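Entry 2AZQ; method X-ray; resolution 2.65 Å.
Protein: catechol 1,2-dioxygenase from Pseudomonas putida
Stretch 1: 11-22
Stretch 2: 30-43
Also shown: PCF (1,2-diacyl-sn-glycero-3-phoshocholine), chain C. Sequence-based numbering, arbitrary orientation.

Stretch 1, residues 11-22: IQAFFNQVAGLD
Stretch 2 (30-43) FKQIILRVLQDTAR

Two helical segments of one chain pack against each other here, residues 11-19 and 30-43. Their axes approach to 8.6 Å, and their N-to-C directions differ by 140°, so the pair runs roughly antiparallel but well splayed. The register is set where the CA atoms come nearest, Ala19 CA to Lys31 CA at 4.9 Å; from there, going back along the first helix means going forward along the second. Both backbones are regular: backbone hydrogen bonds from N of residue i+4 to O of residue i, such as Ala19 N to Phe15 O (3.0 Å) and Leu38 N to Ile34 O (3.1 Å), recur along each. The contact buries 588 Å², both sides summed, and no clear hydrogen bond crosses it, so the evidence for its cohesion lies mainly in side-chain packing.

Phe15 covers the most surface, 92 Å². Its CA-to-CB bond points toward the second helix, with chi1 at -72° (m) and chi2 at 152°, and this places one ring face over Leu38. The CB of Leu38 sits 4.3 Å from the centroid of the Phe15 ring and 19° off the ring normal, the geometry of a CH-pi contact; its carbonyl oxygen lies over a face as well, with Phe15 CE1 to Leu38 O at 4.0 Å. One turn further along, Ala42 CB approaches Phe15 CE1 obliquely at 4.0 Å. Leu38 (m at chi1, t at chi2 with 169°) also reaches Val18, whose chi1 is t at 172°: Val18 CG1 to Leu38 CD1 is 3.6 Å. One leucine therefore bridges two residues three apart on the opposing helix.

Lys31, with 79 Å² covered, works differently. Chi1 is m at -74° and chi2 through chi4 are all t, so the chain is extended and its methylenes run beside Ala19 and Gly20. Ala19 O lies 3.0 Å from Lys31 CG, and Gly20 O lies 2.9 Å from Lys31 CE; these are tight contacts between carbonyl oxygens and aliphatic carbons. Lys31 NZ is hydrogen-bonded to a residue bordering one of the stretches. Gly20 has phi/psi of 103/9, leaving helical geometry with positive phi. An ideal CB there would be jammed against the preceding carbonyl oxygen, which by itself calls for glycine, and would also stand 3.1 Å from Lys31 CE.

Ala19, whose CA-to-CB bond points toward the second helix, lies at the nearest CA pair. Ala19 CB lies 4.1 Å from Leu35 CB, 3.9 Å from Leu35 N and 4.5 Å from Ile34 CB. Leu35, t at both chi1 (-164°) and chi2 (-169°), has its CA-to-CB bond sideways to the contact. It meets Leu21 in the first stretch, Leu21 CD1 to Leu35 CD1 being 3.9 Å. Leu21 has chi1 m at -67° and chi2 between wells at 141°; its CA-to-CB bond also points sideways, but the end of the side chain comes nearer.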

# COMPACT_ATOMS: atom_id res chain seq x y z
N ILE A 11 -2.45 -15.89 20.82
CA ILE A 11 -2.30 -14.97 19.70
C ILE A 11 -1.98 -13.53 20.14
O ILE A 11 -1.30 -12.81 19.43
CB ILE A 11 -3.59 -14.95 18.80
CG1 ILE A 11 -3.84 -16.34 18.22
CG2 ILE A 11 -3.45 -13.96 17.67
CD1 ILE A 11 -2.64 -16.93 17.48
N GLN A 12 -2.46 -13.09 21.29
CA GLN A 12 -2.15 -11.75 21.75
C GLN A 12 -0.66 -11.70 22.08
O GLN A 12 -0.01 -10.68 21.94
CB GLN A 12 -2.94 -11.44 23.01
CG GLN A 12 -4.46 -11.43 22.84
CD GLN A 12 -4.96 -10.25 22.00
OE1 GLN A 12 -4.72 -10.17 20.78
NE2 GLN A 12 -5.65 -9.32 22.65
N ALA A 13 -0.12 -12.81 22.53
CA ALA A 13 1.29 -12.89 22.86
C ALA A 13 2.11 -12.81 21.57
O ALA A 13 3.20 -12.24 21.55
CB ALA A 13 1.60 -14.20 23.62
N PHE A 14 1.58 -13.37 20.50
CA PHE A 14 2.28 -13.35 19.22
C PHE A 14 2.33 -11.94 18.59
O PHE A 14 3.38 -11.50 18.10
CB PHE A 14 1.63 -14.37 18.28
CG PHE A 14 2.13 -14.31 16.87
CD1 PHE A 14 3.49 -14.34 16.58
CD2 PHE A 14 1.23 -14.22 15.80
CE1 PHE A 14 3.93 -14.29 15.27
CE2 PHE A 14 1.68 -14.18 14.49
CZ PHE A 14 3.02 -14.21 14.22
N PHE A 15 1.22 -11.23 18.62
CA PHE A 15 1.16 -9.89 18.05
C PHE A 15 2.05 -9.00 18.87
O PHE A 15 2.67 -8.09 18.35
CB PHE A 15 -0.28 -9.38 18.06
CG PHE A 15 -1.14 -10.05 17.03
CD1 PHE A 15 -2.50 -10.18 17.22
CD2 PHE A 15 -0.58 -10.59 15.89
CE1 PHE A 15 -3.29 -10.84 16.28
CE2 PHE A 15 -1.36 -11.25 14.94
CZ PHE A 15 -2.71 -11.38 15.14
N ASN A 16 2.12 -9.30 20.16
CA ASN A 16 2.94 -8.57 21.10
C ASN A 16 4.42 -8.60 20.63
O ASN A 16 5.08 -7.55 20.52
CB ASN A 16 2.77 -9.24 22.47
CG ASN A 16 3.07 -8.31 23.64
OD1 ASN A 16 2.80 -8.65 24.80
ND2 ASN A 16 3.63 -7.14 23.34
N GLN A 17 4.94 -9.79 20.31
CA GLN A 17 6.33 -9.87 19.86
C GLN A 17 6.54 -9.32 18.45
O GLN A 17 7.65 -8.90 18.11
CB GLN A 17 6.82 -11.29 19.88
CG GLN A 17 6.42 -12.09 21.06
CD GLN A 17 7.05 -13.47 21.03
OE1 GLN A 17 7.00 -14.17 20.00
NE2 GLN A 17 7.66 -13.87 22.16
N VAL A 18 5.50 -9.36 17.62
CA VAL A 18 5.65 -8.83 16.27
C VAL A 18 5.81 -7.33 16.31
O VAL A 18 6.64 -6.77 15.60
CB VAL A 18 4.44 -9.11 15.40
CG1 VAL A 18 4.59 -8.36 14.07
CG2 VAL A 18 4.32 -10.59 15.15
N ALA A 19 5.00 -6.70 17.15
CA ALA A 19 5.03 -5.26 17.32
C ALA A 19 6.42 -4.77 17.80
O ALA A 19 6.77 -3.60 17.64
CB ALA A 19 3.95 -4.85 18.28
N GLY A 20 7.21 -5.68 18.38
CA GLY A 20 8.54 -5.33 18.84
C GLY A 20 8.67 -5.15 20.35
O GLY A 20 9.71 -4.71 20.82
N LEU A 21 7.62 -5.50 21.09
CA LEU A 21 7.62 -5.36 22.55
C LEU A 21 8.54 -6.41 23.17
O LEU A 21 8.67 -6.57 24.37
CB LEU A 21 6.17 -5.39 23.08
CG LEU A 21 5.42 -4.12 22.58
CD1 LEU A 21 3.96 -4.40 22.17
CD2 LEU A 21 5.52 -3.04 23.63
N ASP A 22 9.25 -7.10 22.29
CA ASP A 22 10.20 -8.11 22.68
C ASP A 22 11.59 -7.50 22.92
O ASP A 22 12.55 -8.21 23.17
CB ASP A 22 10.23 -9.25 21.62
CG ASP A 22 10.22 -8.73 20.15
OD1 ASP A 22 9.18 -8.21 19.69
OD2 ASP A 22 11.25 -8.87 19.44
N PHE A 30 5.30 3.32 17.46
CA PHE A 30 4.88 2.39 16.40
C PHE A 30 4.50 1.08 16.99
O PHE A 30 3.56 0.44 16.52
CB PHE A 30 5.98 2.09 15.39
CG PHE A 30 6.36 3.25 14.62
CD1 PHE A 30 7.60 3.84 14.80
CD2 PHE A 30 5.40 3.90 13.86
CE1 PHE A 30 7.89 5.09 14.25
CE2 PHE A 30 5.67 5.14 13.31
CZ PHE A 30 6.92 5.75 13.50
N LYS A 31 5.26 0.67 18.00
CA LYS A 31 4.97 -0.58 18.64
C LYS A 31 3.52 -0.59 19.07
O LYS A 31 2.84 -1.55 18.79
CB LYS A 31 5.92 -0.82 19.84
CG LYS A 31 7.35 -1.20 19.43
CD LYS A 31 8.28 -1.42 20.63
CE LYS A 31 9.65 -1.84 20.15
NZ LYS A 31 10.70 -1.74 21.17
N GLN A 32 3.05 0.48 19.72
CA GLN A 32 1.65 0.53 20.15
C GLN A 32 0.70 0.56 18.94
O GLN A 32 -0.34 -0.10 18.96
CB GLN A 32 1.40 1.73 21.07
CG GLN A 32 1.93 1.56 22.53
CD GLN A 32 0.92 0.93 23.58
OE1 GLN A 32 -0.11 1.55 23.93
NE2 GLN A 32 1.24 -0.27 24.07
N ILE A 33 1.06 1.31 17.90
CA ILE A 33 0.23 1.40 16.70
C ILE A 33 0.18 0.05 15.91
O ILE A 33 -0.90 -0.40 15.48
CB ILE A 33 0.71 2.56 15.77
CG1 ILE A 33 0.58 3.91 16.48
CG2 ILE A 33 -0.14 2.62 14.55
CD1 ILE A 33 1.27 5.10 15.78
N ILE A 34 1.33 -0.59 15.72
CA ILE A 34 1.36 -1.88 15.03
C ILE A 34 0.69 -2.96 15.88
O ILE A 34 0.16 -3.91 15.32
CB ILE A 34 2.82 -2.38 14.70
CG1 ILE A 34 3.56 -1.38 13.83
CG2 ILE A 34 2.75 -3.70 13.92
CD1 ILE A 34 2.93 -1.19 12.49
N LEU A 35 0.72 -2.85 17.20
CA LEU A 35 0.07 -3.90 18.02
C LEU A 35 -1.42 -3.79 17.67
O LEU A 35 -2.11 -4.78 17.40
CB LEU A 35 0.28 -3.65 19.53
CG LEU A 35 0.04 -4.75 20.60
CD1 LEU A 35 0.04 -4.17 22.03
CD2 LEU A 35 -1.27 -5.41 20.35
N ARG A 36 -1.89 -2.56 17.63
CA ARG A 36 -3.27 -2.27 17.31
C ARG A 36 -3.64 -2.63 15.86
O ARG A 36 -4.61 -3.37 15.64
CB ARG A 36 -3.53 -0.78 17.61
CG ARG A 36 -4.91 -0.25 17.33
CD ARG A 36 -5.99 -1.05 17.97
NE ARG A 36 -7.29 -0.42 17.75
CZ ARG A 36 -7.87 0.46 18.57
NH1 ARG A 36 -7.28 0.83 19.69
NH2 ARG A 36 -9.03 1.02 18.24
N VAL A 37 -2.87 -2.14 14.87
CA VAL A 37 -3.16 -2.45 13.47
C VAL A 37 -3.27 -3.97 13.26
O VAL A 37 -4.07 -4.44 12.43
CB VAL A 37 -2.07 -1.89 12.51
CG1 VAL A 37 -2.33 -2.35 11.09
CG2 VAL A 37 -2.10 -0.40 12.51
N LEU A 38 -2.48 -4.74 14.01
CA LEU A 38 -2.54 -6.20 13.89
C LEU A 38 -3.78 -6.87 14.53
O LEU A 38 -4.33 -7.79 13.96
CB LEU A 38 -1.26 -6.84 14.45
CG LEU A 38 0.04 -6.67 13.65
CD1 LEU A 38 1.22 -7.14 14.52
CD2 LEU A 38 -0.04 -7.43 12.32
N GLN A 39 -4.20 -6.39 15.71
CA GLN A 39 -5.36 -6.95 16.41
C GLN A 39 -6.63 -6.68 15.62
O GLN A 39 -7.53 -7.52 15.57
CB GLN A 39 -5.57 -6.33 17.78
CG GLN A 39 -4.43 -6.41 18.76
CD GLN A 39 -4.82 -5.76 20.08
OE1 GLN A 39 -5.81 -6.16 20.70
NE2 GLN A 39 -4.07 -4.75 20.50
N ASP A 40 -6.71 -5.47 15.06
CA ASP A 40 -7.87 -5.10 14.26
C ASP A 40 -7.87 -5.86 12.93
O ASP A 40 -8.88 -6.46 12.56
CB ASP A 40 -7.88 -3.59 13.97
CG ASP A 40 -8.16 -2.75 15.21
OD1 ASP A 40 -8.23 -1.51 15.09
OD2 ASP A 40 -8.31 -3.33 16.31
N THR A 41 -6.75 -5.85 12.22
CA THR A 41 -6.70 -6.55 10.94
C THR A 41 -7.16 -8.00 11.12
O THR A 41 -7.95 -8.52 10.32
CB THR A 41 -5.28 -6.50 10.34
OG1 THR A 41 -5.02 -5.16 9.91
CG2 THR A 41 -5.16 -7.42 9.13
N ALA A 42 -6.69 -8.63 12.18
CA ALA A 42 -7.06 -9.99 12.49
C ALA A 42 -8.57 -10.15 12.70
O ALA A 42 -9.16 -11.15 12.26
CB ALA A 42 -6.32 -10.44 13.73
N ARG A 43 -9.20 -9.19 13.38
CA ARG A 43 -10.64 -9.25 13.62
C ARG A 43 -11.46 -9.12 12.35
O ARG A 43 -12.47 -9.78 12.21
CB ARG A 43 -11.09 -8.16 14.59
CG ARG A 43 -10.61 -8.31 15.99
CD ARG A 43 -10.77 -7.00 16.76
NE ARG A 43 -10.05 -7.06 18.03
CZ ARG A 43 -9.79 -6.02 18.82
NH1 ARG A 43 -10.19 -4.80 18.47
NH2 ARG A 43 -9.11 -6.20 19.95
N PCF C . 14.00 11.97 9.22
P PCF C . 10.78 9.66 11.94
O11 PCF C . 9.40 8.82 11.78
O12 PCF C . 10.65 10.59 13.08
O13 PCF C . 10.82 10.50 10.56
O14 PCF C . 11.89 8.68 11.98
C11 PCF C . 11.78 11.52 10.29
C12 PCF C . 13.02 10.93 9.60
C13 PCF C . 13.42 12.89 8.22
C14 PCF C . 14.43 12.74 10.40
C15 PCF C . 15.17 11.31 8.62
C1 PCF C . 9.08 8.31 10.48
C2 PCF C . 8.05 7.16 10.45
C3 PCF C . 6.71 7.50 11.10
O31 PCF C . 6.36 8.90 10.99
O32 PCF C . 4.84 10.38 11.72
C31 PCF C . 5.19 9.20 11.61
C32 PCF C . 4.43 8.04 12.27
C33 PCF C . 3.99 6.99 11.26
C34 PCF C . 3.28 5.80 11.93
C35 PCF C . 2.31 5.09 11.00
C36 PCF C . 0.95 5.02 11.71
C37 PCF C . -0.16 5.29 10.70
C38 PCF C . -1.54 4.90 11.21
C39 PCF C . -2.44 5.20 10.01
C40 PCF C . -3.73 4.40 10.07
C41 PCF C . -4.50 4.47 8.75
C42 PCF C . -3.64 4.08 7.54
C43 PCF C . -4.56 3.68 6.38
O21 PCF C . 7.95 6.81 9.06
O22 PCF C . 7.49 5.35 7.47
C21 PCF C . 7.52 5.58 8.67
C22 PCF C . 7.11 4.46 9.64
C23 PCF C . 5.80 3.87 9.06
C24 PCF C . 5.62 2.35 9.20
C25 PCF C . 4.16 1.88 9.30
C26 PCF C . 3.26 2.48 8.20
C27 PCF C . 1.80 2.01 8.29
C28 PCF C . 1.41 0.89 7.32
C29 PCF C . -0.10 1.02 7.08
C30 PCF C . -0.73 -0.29 6.58
C44 PCF C . -3.95 3.94 5.00
C45 PCF C . -4.89 3.60 4.03
C46 PCF C . -4.82 4.14 2.75